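Local coordinates for putative cell adhesion protein (Parabacteroides distasonis, PDB 3LIU) that probably serves as a fimbrillin subunit of the FimA/Mfa1 family that builds a pilus at the bacterial surface for cell adhesion, at residues I251-K257 and I373-P377; V43-V48 and I59-A64; V172-I178 and V354-Y360. One frame throughout, in Å; residues are numbered along the deposited sequence. Where two conformers were deposited one is given.

Contact 1. Residues I251-K257 and I373-P377; sequences IDEGSYK and IPYDP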
loop_
_atom_site.group_PDB
_atom_site.type_symbol
_atom_site.label_atom_id
_atom_site.label_comp_id
_atom_site.label_asym_id
_atom_site.label_seq_id
_atom_site.Cartn_x
_atom_site.Cartn_y
_atom_site.Cartn_z
ATOM N N ILE A 251 11.676 -7.825 -24.154
ATOM C CA ILE A 251 10.344 -7.369 -23.860
ATOM C C ILE A 251 10.071 -7.176 -22.368
ATOM O O ILE A 251 8.926 -6.877 -21.999
ATOM C CB ILE A 251 9.305 -8.251 -24.561
ATOM C CG1 ILE A 251 9.240 -9.635 -23.961
ATOM C CG2 ILE A 251 9.627 -8.355 -26.085
ATOM C CD1 ILE A 251 7.982 -10.393 -24.402
ATOM N N ASP A 252 11.097 -7.325 -21.514
ATOM C CA ASP A 252 10.926 -7.098 -20.062
ATOM C C ASP A 252 10.921 -5.628 -19.658
ATOM O O ASP A 252 10.708 -5.304 -18.491
ATOM C CB ASP A 252 11.979 -7.851 -19.223
ATOM C CG ASP A 252 11.552 -7.998 -17.765
ATOM O OD1 ASP A 252 10.429 -8.492 -17.558
ATOM O OD2 ASP A 252 12.326 -7.624 -16.835
ATOM N N GLU A 253 11.164 -4.774 -20.637
ATOM C CA GLU A 253 11.218 -3.333 -20.485
ATOM C C GLU A 253 10.485 -2.780 -21.713
ATOM O O GLU A 253 10.367 -3.486 -22.737
ATOM C CB GLU A 253 12.690 -2.900 -20.459
ATOM C CG GLU A 253 12.982 -1.493 -19.968
ATOM C CD GLU A 253 14.404 -1.338 -19.441
ATOM O OE1 GLU A 253 15.140 -2.341 -19.476
ATOM O OE2 GLU A 253 14.773 -0.229 -18.982
ATOM N N GLY A 254 10.012 -1.540 -21.627
ATOM C CA GLY A 254 9.454 -0.815 -22.761
ATOM C C GLY A 254 9.173 0.640 -22.416
ATOM O O GLY A 254 9.609 1.141 -21.384
ATOM N N SER A 255 8.428 1.343 -23.257
ATOM C CA SER A 255 8.054 2.751 -22.931
ATOM C C SER A 255 7.218 2.862 -21.627
ATOM O O SER A 255 7.250 3.875 -20.934
ATOM C CB SER A 255 7.317 3.413 -24.109
ATOM O OG SER A 255 6.048 2.813 -24.317
ATOM N N TYR A 256 6.534 1.790 -21.261
ATOM C CA TYR A 256 5.679 1.795 -20.107
ATOM C C TYR A 256 6.351 1.410 -18.766
ATOM O O TYR A 256 5.783 1.641 -17.703
ATOM C CB TYR A 256 4.516 0.853 -20.368
ATOM C CG TYR A 256 3.471 1.302 -21.389
ATOM C CD1 TYR A 256 3.437 2.592 -21.890
ATOM C CD2 TYR A 256 2.457 0.425 -21.782
ATOM C CE1 TYR A 256 2.432 2.996 -22.762
ATOM C CE2 TYR A 256 1.452 0.820 -22.673
ATOM C CZ TYR A 256 1.434 2.100 -23.136
ATOM O OH TYR A 256 0.447 2.516 -23.998
ATOM N N LYS A 257 7.541 0.809 -18.812
ATOM C CA LYS A 257 8.104 0.136 -17.649
ATOM C C LYS A 257 9.594 0.008 -17.877
ATOM O O LYS A 257 10.023 -0.672 -18.844
ATOM C CB LYS A 257 7.452 -1.247 -17.488
ATOM C CG LYS A 257 7.912 -2.113 -16.341
ATOM C CD LYS A 257 9.172 -2.897 -16.604
ATOM C CE LYS A 257 9.359 -4.022 -15.594
ATOM N NZ LYS A 257 10.602 -4.854 -15.901
ATOM N N ILE A 373 2.779 -7.479 -26.430
ATOM C CA ILE A 373 3.818 -7.327 -25.421
ATOM C C ILE A 373 3.320 -6.379 -24.293
ATOM O O ILE A 373 2.434 -5.519 -24.517
ATOM C CB ILE A 373 5.176 -6.941 -26.062
ATOM C CG1 ILE A 373 5.133 -5.527 -26.682
ATOM C CG2 ILE A 373 5.587 -7.996 -27.211
ATOM C CD1 ILE A 373 6.476 -5.076 -27.275
ATOM N N PRO A 374 3.814 -6.593 -23.062
ATOM C CA PRO A 374 3.214 -5.909 -21.932
ATOM C C PRO A 374 3.578 -4.457 -21.763
ATOM O O PRO A 374 2.766 -3.688 -21.259
ATOM C CB PRO A 374 3.704 -6.730 -20.728
ATOM C CG PRO A 374 5.008 -7.366 -21.212
ATOM C CD PRO A 374 4.692 -7.704 -22.629
ATOM N N TYR A 375 4.769 -4.044 -22.165
ATOM C CA TYR A 375 5.251 -2.722 -21.760
ATOM C C TYR A 375 5.375 -1.729 -22.891
ATOM O O TYR A 375 6.023 -0.700 -22.748
ATOM C CB TYR A 375 6.580 -2.880 -21.053
ATOM C CG TYR A 375 6.513 -3.801 -19.845
ATOM C CD1 TYR A 375 5.441 -3.748 -18.958
ATOM C CD2 TYR A 375 7.517 -4.717 -19.593
ATOM C CE1 TYR A 375 5.381 -4.552 -17.843
ATOM C CE2 TYR A 375 7.466 -5.544 -18.475
ATOM C CZ TYR A 375 6.403 -5.444 -17.593
ATOM O OH TYR A 375 6.344 -6.232 -16.475
ATOM N N ASP A 376 4.763 -2.040 -24.019
ATOM C CA ASP A 376 4.568 -1.056 -25.115
ATOM C C ASP A 376 3.231 -1.328 -25.790
ATOM O O ASP A 376 2.776 -2.471 -25.814
ATOM C CB ASP A 376 5.655 -1.175 -26.180
ATOM C CG ASP A 376 6.938 -0.481 -25.788
ATOM O OD1 ASP A 376 6.941 0.738 -25.542
ATOM O OD2 ASP A 376 7.956 -1.170 -25.700
ATOM N N PRO A 377 2.579 -0.284 -26.337
ATOM C CA PRO A 377 1.328 -0.519 -27.063
ATOM C C PRO A 377 1.640 -0.857 -28.520
ATOM O O PRO A 377 2.756 -0.642 -28.965
ATOM C CB PRO A 377 0.632 0.847 -26.984
ATOM C CG PRO A 377 1.790 1.811 -27.042
ATOM C CD PRO A 377 2.832 1.154 -26.161
HETATM O O HOH W 1 6.946 -5.506 -23.433
HETATM O O HOH W 2 8.611 -7.552 -15.822
HETATM O O HOH W 3 8.705 -3.799 -24.823
#
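The Lys257 chain passes obliquely over one face of the Tyr375 ring, and can be followed atom by atom. CB sits over that face, 3.7 Å from the ring centroid, a CH-pi contact. The chain bends at chi2 (-83°), which keeps it on the ring: CG meets CE1 and CZ, CD lies 3.7 Å from Tyr375 CE2, and CE reaches between CE2 and OH. NZ passes the ring and donates to Asp252 O at 2.6 Å, almost in line with that carbonyl; it also bonds to Gly259 O and pairs at longer range with Asp252 OD2. Pro374 CG covers the opposite face, and a water in the ring plane joins Tyr375 OH to Asp252 OD1, which also accepts from Phe244 N. Another water links Ile251 O to Tyr375 N.

Asp376 OD1 receives two donors of Ser255: OG at 2.6 Å, nearly along the C-O bond, and N at 2.8 Å from above the carboxylate plane. Tyr256 N donates to Tyr375 O at 2.9 Å, while Tyr256 CZ lies 3.5 Å from Pro377 CD and the ring stacks on Tyr303. The loop between strands 238-240 and 262-263, with its type I turn Gly254-Lys257, thus meets the loop between strands 358-366 and 383-391 through a lysine-covered ring, bridging waters and a carboxylate oxygen that accepts two hydrogen bonds, which probably favour a charged Asp376.

Contact 2. Residues V43-V48 and I59-A64; sequences VNTLTV and IYTKDA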
loop_
_atom_site.group_PDB
_atom_site.type_symbol
_atom_site.label_atom_id
_atom_site.label_comp_id
_atom_site.label_asym_id
_atom_site.label_seq_id
_atom_site.Cartn_x
_atom_site.Cartn_y
_atom_site.Cartn_z
ATOM N N VAL A 43 -4.530 -6.777 14.007
ATOM C CA VAL A 43 -3.462 -6.171 14.767
ATOM C C VAL A 43 -2.926 -7.240 15.658
ATOM O O VAL A 43 -3.537 -7.598 16.653
ATOM C CB VAL A 43 -3.985 -4.990 15.572
ATOM C CG1 VAL A 43 -2.930 -4.476 16.523
ATOM C CG2 VAL A 43 -4.503 -3.900 14.575
ATOM N N ASN A 44 -1.789 -7.795 15.291
ATOM C CA ASN A 44 -1.210 -8.920 16.047
ATOM C C ASN A 44 -0.147 -8.467 17.044
ATOM O O ASN A 44 -0.088 -8.915 18.176
ATOM C CB ASN A 44 -0.584 -9.870 15.041
ATOM C CG ASN A 44 -1.580 -10.397 14.078
ATOM O OD1 ASN A 44 -2.666 -10.787 14.475
ATOM N ND2 ASN A 44 -1.221 -10.436 12.799
ATOM N N THR A 45 0.707 -7.551 16.607
ATOM C CA THR A 45 1.765 -7.022 17.468
ATOM C C THR A 45 1.695 -5.518 17.390
ATOM O O THR A 45 1.274 -4.973 16.361
ATOM C CB THR A 45 3.198 -7.471 17.042
ATOM O OG1 THR A 45 3.503 -6.951 15.741
ATOM C CG2 THR A 45 3.376 -9.006 17.054
ATOM N N LEU A 46 2.120 -4.868 18.468
ATOM C CA LEU A 46 2.350 -3.423 18.490
ATOM C C LEU A 46 3.774 -3.103 18.922
ATOM O O LEU A 46 4.269 -3.598 19.960
ATOM C CB LEU A 46 1.374 -2.721 19.428
ATOM C CG LEU A 46 -0.067 -2.805 18.924
ATOM C CD1 LEU A 46 -0.991 -2.266 20.010
ATOM C CD2 LEU A 46 -0.251 -2.010 17.655
ATOM N N THR A 47 4.434 -2.280 18.112
ATOM C CA THR A 47 5.731 -1.707 18.469
ATOM C C THR A 47 5.513 -0.256 18.788
ATOM O O THR A 47 4.963 0.476 17.976
ATOM C CB THR A 47 6.746 -1.829 17.318
ATOM O OG1 THR A 47 6.901 -3.207 16.976
ATOM C CG2 THR A 47 8.101 -1.266 17.722
ATOM N N VAL A 48 5.943 0.154 19.969
ATOM C CA VAL A 48 5.748 1.507 20.479
ATOM C C VAL A 48 7.122 2.156 20.670
ATOM O O VAL A 48 8.036 1.583 21.288
ATOM C CB VAL A 48 4.978 1.476 21.806
ATOM C CG1 VAL A 48 4.780 2.889 22.370
ATOM C CG2 VAL A 48 3.613 0.739 21.637
ATOM N N ILE A 59 11.808 1.874 23.339
ATOM C CA ILE A 59 11.068 1.207 22.249
ATOM C C ILE A 59 10.860 -0.249 22.591
ATOM O O ILE A 59 11.789 -0.902 23.052
ATOM C CB ILE A 59 11.824 1.248 20.907
ATOM C CG1 ILE A 59 12.157 2.705 20.517
ATOM C CG2 ILE A 59 10.993 0.529 19.785
ATOM C CD1 ILE A 59 13.593 3.053 20.516
ATOM N N TYR A 60 9.650 -0.757 22.378
ATOM C CA TYR A 60 9.323 -2.129 22.719
ATOM C C TYR A 60 8.248 -2.681 21.824
ATOM O O TYR A 60 7.468 -1.929 21.227
ATOM C CB TYR A 60 8.859 -2.246 24.170
ATOM C CG TYR A 60 7.702 -1.345 24.509
ATOM C CD1 TYR A 60 7.913 -0.002 24.775
ATOM C CD2 TYR A 60 6.401 -1.829 24.586
ATOM C CE1 TYR A 60 6.853 0.850 25.119
ATOM C CE2 TYR A 60 5.328 -0.972 24.924
ATOM C CZ TYR A 60 5.584 0.370 25.165
ATOM O OH TYR A 60 4.590 1.244 25.491
ATOM N N THR A 61 8.174 -4.005 21.772
ATOM C CA THR A 61 7.158 -4.715 20.975
ATOM C C THR A 61 6.492 -5.778 21.838
ATOM O O THR A 61 7.172 -6.537 22.530
ATOM C CB THR A 61 7.735 -5.381 19.703
ATOM O OG1 THR A 61 8.267 -4.386 18.829
ATOM C CG2 THR A 61 6.612 -6.152 18.896
ATOM N N LYS A 62 5.173 -5.810 21.802
ATOM C CA LYS A 62 4.367 -6.765 22.542
ATOM C C LYS A 62 3.224 -7.232 21.670
ATOM O O LYS A 62 2.865 -6.609 20.654
ATOM C CB LYS A 62 3.781 -6.151 23.825
ATOM C CG LYS A 62 4.875 -5.647 24.793
ATOM C CD LYS A 62 4.366 -5.128 26.111
ATOM C CE LYS A 62 5.549 -4.995 27.107
ATOM N NZ LYS A 62 5.264 -3.989 28.157
ATOM N N ASP A 63 2.678 -8.370 22.045
ATOM C CA ASP A 63 1.483 -8.879 21.379
ATOM C C ASP A 63 0.349 -7.988 21.812
ATOM O O ASP A 63 0.291 -7.541 22.998
ATOM C CB ASP A 63 1.226 -10.355 21.750
ATOM C CG ASP A 63 2.194 -11.291 21.058
ATOM O OD1 ASP A 63 2.903 -10.867 20.124
ATOM O OD2 ASP A 63 2.260 -12.462 21.443
ATOM N N ALA A 64 -0.523 -7.686 20.855
ATOM C CA ALA A 64 -1.683 -6.842 21.116
ATOM C C ALA A 64 -2.706 -7.701 21.877
ATOM O O ALA A 64 -2.980 -8.815 21.468
ATOM C CB ALA A 64 -2.272 -6.313 19.808
#
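The Tyr60 ring is the flat group that crosses this contact: Val48 CB stands over one of its faces, 4.0 Å from the centroid and shifted toward the hydroxyl end, with Val48 CB to Tyr60 CZ at 3.6 Å. Val48 CG1 meets Tyr60 OH, and at the ring's near end CD1 passes Val48 O. The two side chains run side by side in the same direction; Tyr60 CG, set between its own N and carbonyl carbon (chi1 55°), brings the ring back over the valine. Val74 and Gln77 of strand 71-80 also touch this ring, and Val86 of strand 82-90 touches Val48.

The side chains of Thr47 and Thr61 leave the sheet on the face away from Tyr60. Each OG1 lies anti to its own carbonyl carbon (chi1 -58° and -63°), and Thr47 OG1 and Thr61 OG1 share a hydrogen bond of 2.6 Å. Gln97 of helix 94-101 touches both threonines.

Between the strands runs an antiparallel ladder. Leu46 and Lys62 form one hydrogen-bonded pair and Val48 and Tyr60 the next, with Leu46 N to Lys62 O and Val48 N to Tyr60 O both 2.9 Å. Ala64 N extends the bonding to Asn44 O at 3.0 Å, and Ala64 CB packs on Val43 CG1 at 3.8 Å. This hairpin of the fimbrillin domain therefore has two chemistries: a hydroxyl pair faces the helix, and the other side carries the buried Leu46, Val48 and Tyr60, with Lys62 beside them reaching Gln77.

Contact 3. Residues V172-I178 and V354-Y360; sequences VRDVASI and VQRNYKY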
loop_
_atom_site.group_PDB
_atom_site.type_symbol
_atom_site.label_atom_id
_atom_site.label_comp_id
_atom_site.label_asym_id
_atom_site.label_seq_id
_atom_site.Cartn_x
_atom_site.Cartn_y
_atom_site.Cartn_z
ATOM N N VAL A 172 -3.258 3.693 10.679
ATOM C CA VAL A 172 -3.494 3.740 9.256
ATOM C C VAL A 172 -2.567 2.789 8.536
ATOM O O VAL A 172 -1.367 2.808 8.763
ATOM C CB VAL A 172 -3.322 5.159 8.691
ATOM C CG1 VAL A 172 -3.593 5.156 7.156
ATOM C CG2 VAL A 172 -4.247 6.108 9.409
ATOM N N ARG A 173 -3.127 1.968 7.656
ATOM C CA ARG A 173 -2.322 0.979 6.929
ATOM C C ARG A 173 -1.217 1.654 6.129
ATOM O O ARG A 173 -1.372 2.768 5.671
ATOM C CB ARG A 173 -3.172 0.141 5.988
ATOM C CG ARG A 173 -4.196 -0.758 6.659
ATOM C CD ARG A 173 -4.975 -1.549 5.597
ATOM N NE ARG A 173 -6.109 -2.314 6.137
ATOM C CZ ARG A 173 -7.307 -1.810 6.472
ATOM N NH1 ARG A 173 -7.554 -0.533 6.369
ATOM N NH2 ARG A 173 -8.276 -2.601 6.931
ATOM N N ASP A 174 -0.110 0.940 5.960
ATOM C CA ASP A 174 1.021 1.412 5.203
ATOM C C ASP A 174 0.945 0.904 3.734
ATOM O O ASP A 174 1.804 1.234 2.935
ATOM C CB ASP A 174 2.333 0.946 5.868
ATOM C CG ASP A 174 2.734 1.776 7.115
ATOM O OD1 ASP A 174 1.993 2.670 7.573
ATOM O OD2 ASP A 174 3.852 1.529 7.640
ATOM N N VAL A 175 -0.068 0.101 3.376
ATOM C CA VAL A 175 -0.217 -0.405 2.030
ATOM C C VAL A 175 -1.519 0.171 1.406
ATOM O O VAL A 175 -2.390 0.670 2.125
ATOM C CB VAL A 175 -0.256 -1.970 1.954
ATOM C CG1 VAL A 175 1.106 -2.594 2.275
ATOM C CG2 VAL A 175 -1.332 -2.523 2.871
ATOM N N ALA A 176 -1.621 0.063 0.082
ATOM C CA ALA A 176 -2.844 0.320 -0.712
ATOM C C ALA A 176 -3.288 -1.001 -1.297
ATOM O O ALA A 176 -2.471 -1.936 -1.419
ATOM C CB ALA A 176 -2.581 1.353 -1.874
ATOM N N SER A 177 -4.575 -1.078 -1.679
ATOM C CA SER A 177 -5.140 -2.280 -2.264
ATOM C C SER A 177 -5.526 -1.971 -3.686
ATOM O O SER A 177 -6.179 -0.950 -3.918
ATOM C CB SER A 177 -6.392 -2.686 -1.503
ATOM O OG SER A 177 -7.129 -3.663 -2.238
ATOM N N ILE A 178 -5.094 -2.798 -4.645
ATOM C CA ILE A 178 -5.440 -2.571 -6.038
ATOM C C ILE A 178 -6.144 -3.806 -6.570
ATOM O O ILE A 178 -5.654 -4.948 -6.412
ATOM C CB ILE A 178 -4.195 -2.229 -6.933
ATOM C CG1 ILE A 178 -3.507 -0.964 -6.445
ATOM C CG2 ILE A 178 -4.597 -2.046 -8.400
ATOM C CD1 ILE A 178 -2.153 -0.612 -7.180
ATOM N N VAL A 354 -0.869 6.260 -6.339
ATOM C CA VAL A 354 -1.050 5.225 -5.334
ATOM C C VAL A 354 -0.659 5.717 -3.952
ATOM O O VAL A 354 0.513 5.942 -3.668
ATOM C CB VAL A 354 -0.255 3.931 -5.695
ATOM C CG1 VAL A 354 -0.468 2.837 -4.652
ATOM C CG2 VAL A 354 -0.631 3.449 -7.107
ATOM N N GLN A 355 -1.670 5.864 -3.087
ATOM C CA GLN A 355 -1.476 6.387 -1.756
ATOM C C GLN A 355 -2.021 5.374 -0.764
ATOM O O GLN A 355 -2.903 4.580 -1.096
ATOM C CB GLN A 355 -2.160 7.727 -1.586
ATOM C CG GLN A 355 -1.689 8.773 -2.554
ATOM C CD GLN A 355 -2.415 10.115 -2.332
ATOM O OE1 GLN A 355 -2.752 10.445 -1.219
ATOM N NE2 GLN A 355 -2.658 10.859 -3.394
ATOM N N ARG A 356 -1.496 5.447 0.451
ATOM C CA ARG A 356 -1.720 4.427 1.479
ATOM C C ARG A 356 -3.196 4.369 1.939
ATOM O O ARG A 356 -3.888 5.379 1.979
ATOM C CB ARG A 356 -0.829 4.729 2.679
ATOM C CG ARG A 356 -1.288 6.008 3.449
ATOM C CD ARG A 356 -0.252 6.535 4.441
ATOM N NE ARG A 356 -0.193 5.699 5.602
ATOM C CZ ARG A 356 0.261 6.073 6.809
ATOM N NH1 ARG A 356 0.752 7.279 7.032
ATOM N NH2 ARG A 356 0.230 5.192 7.811
ATOM N N ASN A 357 -3.623 3.165 2.294
ATOM C CA ASN A 357 -4.882 2.921 2.993
ATOM C C ASN A 357 -6.131 3.293 2.178
ATOM O O ASN A 357 -7.142 3.699 2.738
ATOM C CB ASN A 357 -4.890 3.636 4.345
ATOM C CG ASN A 357 -5.847 2.975 5.336
ATOM O OD1 ASN A 357 -5.887 1.757 5.458
ATOM N ND2 ASN A 357 -6.607 3.773 6.034
ATOM N N TYR A 358 -6.009 3.181 0.856
ATOM C CA TYR A 358 -7.113 3.297 -0.081
ATOM C C TYR A 358 -7.235 2.030 -0.866
ATOM O O TYR A 358 -6.260 1.335 -1.095
ATOM C CB TYR A 358 -6.889 4.436 -1.087
ATOM C CG TYR A 358 -6.970 5.826 -0.499
ATOM C CD1 TYR A 358 -8.194 6.388 -0.144
ATOM C CD2 TYR A 358 -5.824 6.565 -0.276
ATOM C CE1 TYR A 358 -8.257 7.680 0.384
ATOM C CE2 TYR A 358 -5.873 7.823 0.285
ATOM C CZ TYR A 358 -7.094 8.388 0.588
ATOM O OH TYR A 358 -7.122 9.644 1.117
ATOM N N LYS A 359 -8.459 1.737 -1.284
ATOM C CA LYS A 359 -8.745 0.641 -2.163
ATOM C C LYS A 359 -9.005 1.259 -3.524
ATOM O O LYS A 359 -9.771 2.221 -3.640
ATOM C CB LYS A 359 -9.983 -0.095 -1.730
ATOM C CG LYS A 359 -9.831 -0.896 -0.490
ATOM C CD LYS A 359 -10.835 -2.021 -0.514
ATOM C CE LYS A 359 -10.621 -2.935 0.626
ATOM N NZ LYS A 359 -11.273 -4.257 0.423
ATOM N N TYR A 360 -8.335 0.709 -4.529
ATOM C CA TYR A 360 -8.458 1.108 -5.914
ATOM C C TYR A 360 -9.243 0.019 -6.641
ATOM O O TYR A 360 -8.856 -1.175 -6.618
ATOM C CB TYR A 360 -7.069 1.270 -6.528
ATOM C CG TYR A 360 -6.328 2.436 -6.000
ATOM C CD1 TYR A 360 -5.709 2.381 -4.758
ATOM C CD2 TYR A 360 -6.217 3.611 -6.732
ATOM C CE1 TYR A 360 -5.009 3.478 -4.260
ATOM C CE2 TYR A 360 -5.526 4.701 -6.240
ATOM C CZ TYR A 360 -4.951 4.651 -5.005
ATOM O OH TYR A 360 -4.276 5.757 -4.526
HETATM O O HOH W 4 -8.985 -2.807 -3.969
#
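Arg356 meets Val172, Arg173 and Asp174 through polar bonds, its guanidinium turned to them by a bend at chi3 (-74°). NE donates to Arg173 O at 3.2 Å in the guanidinium plane, and NH2 donates to Val172 O at 3.0 Å from above that carbonyl's plane. The same NH2 forms a salt bridge with Asp174 OD1 at 3.1 Å, and NH1 bonds to Gly221 O. Arg173 NH1 meets a lone pair of Asn357 OD1 at 3.0 Å, amide and guanidinium nearly coplanar; Arg173 also forms a salt bridge with Asp40 and a cation-pi contact with Trp392.

Backbone bonds follow: Asn357 N to Val175 O, then a parallel pairing in which Ser177 N donates to Tyr358 O and Ser177 O accepts from Tyr360 N at 2.8 Å. A water ties Ser177 OG to Tyr360 O, and this OG also bonds to Glu281.

Apolar contacts gather at Ala176, whose CB meets Val354 CG1 at 3.8 Å and Tyr360 CE1 at 4.0 Å. Arg356 thus binds two carbonyls and a carboxylate; Asp174 probably offsets its charge in this buried setting, ahead of the parallel pairing of strands 172-185 and 358-366.

Contact 2 comes first along the chain, closing before contact 3 opens, while the segments of contacts 3 and 1 alternate. Contact 3 lies about 4 Å from the centre of the chain, with contacts 2 and 1 on opposite sides of that centre: centres are about 22 Å apart for contacts 2 and 3, 25 Å for contacts 1 and 3, and 42 Å for contacts 1 and 2. None touches another. Strands 45-52 and 172-185 are linked through strands 82-90 and 127-136, and strand 358-366 leads from contact 3 into the loop of contact 1. The elongated subunit is thus tied together at its middle by residues distant in sequence.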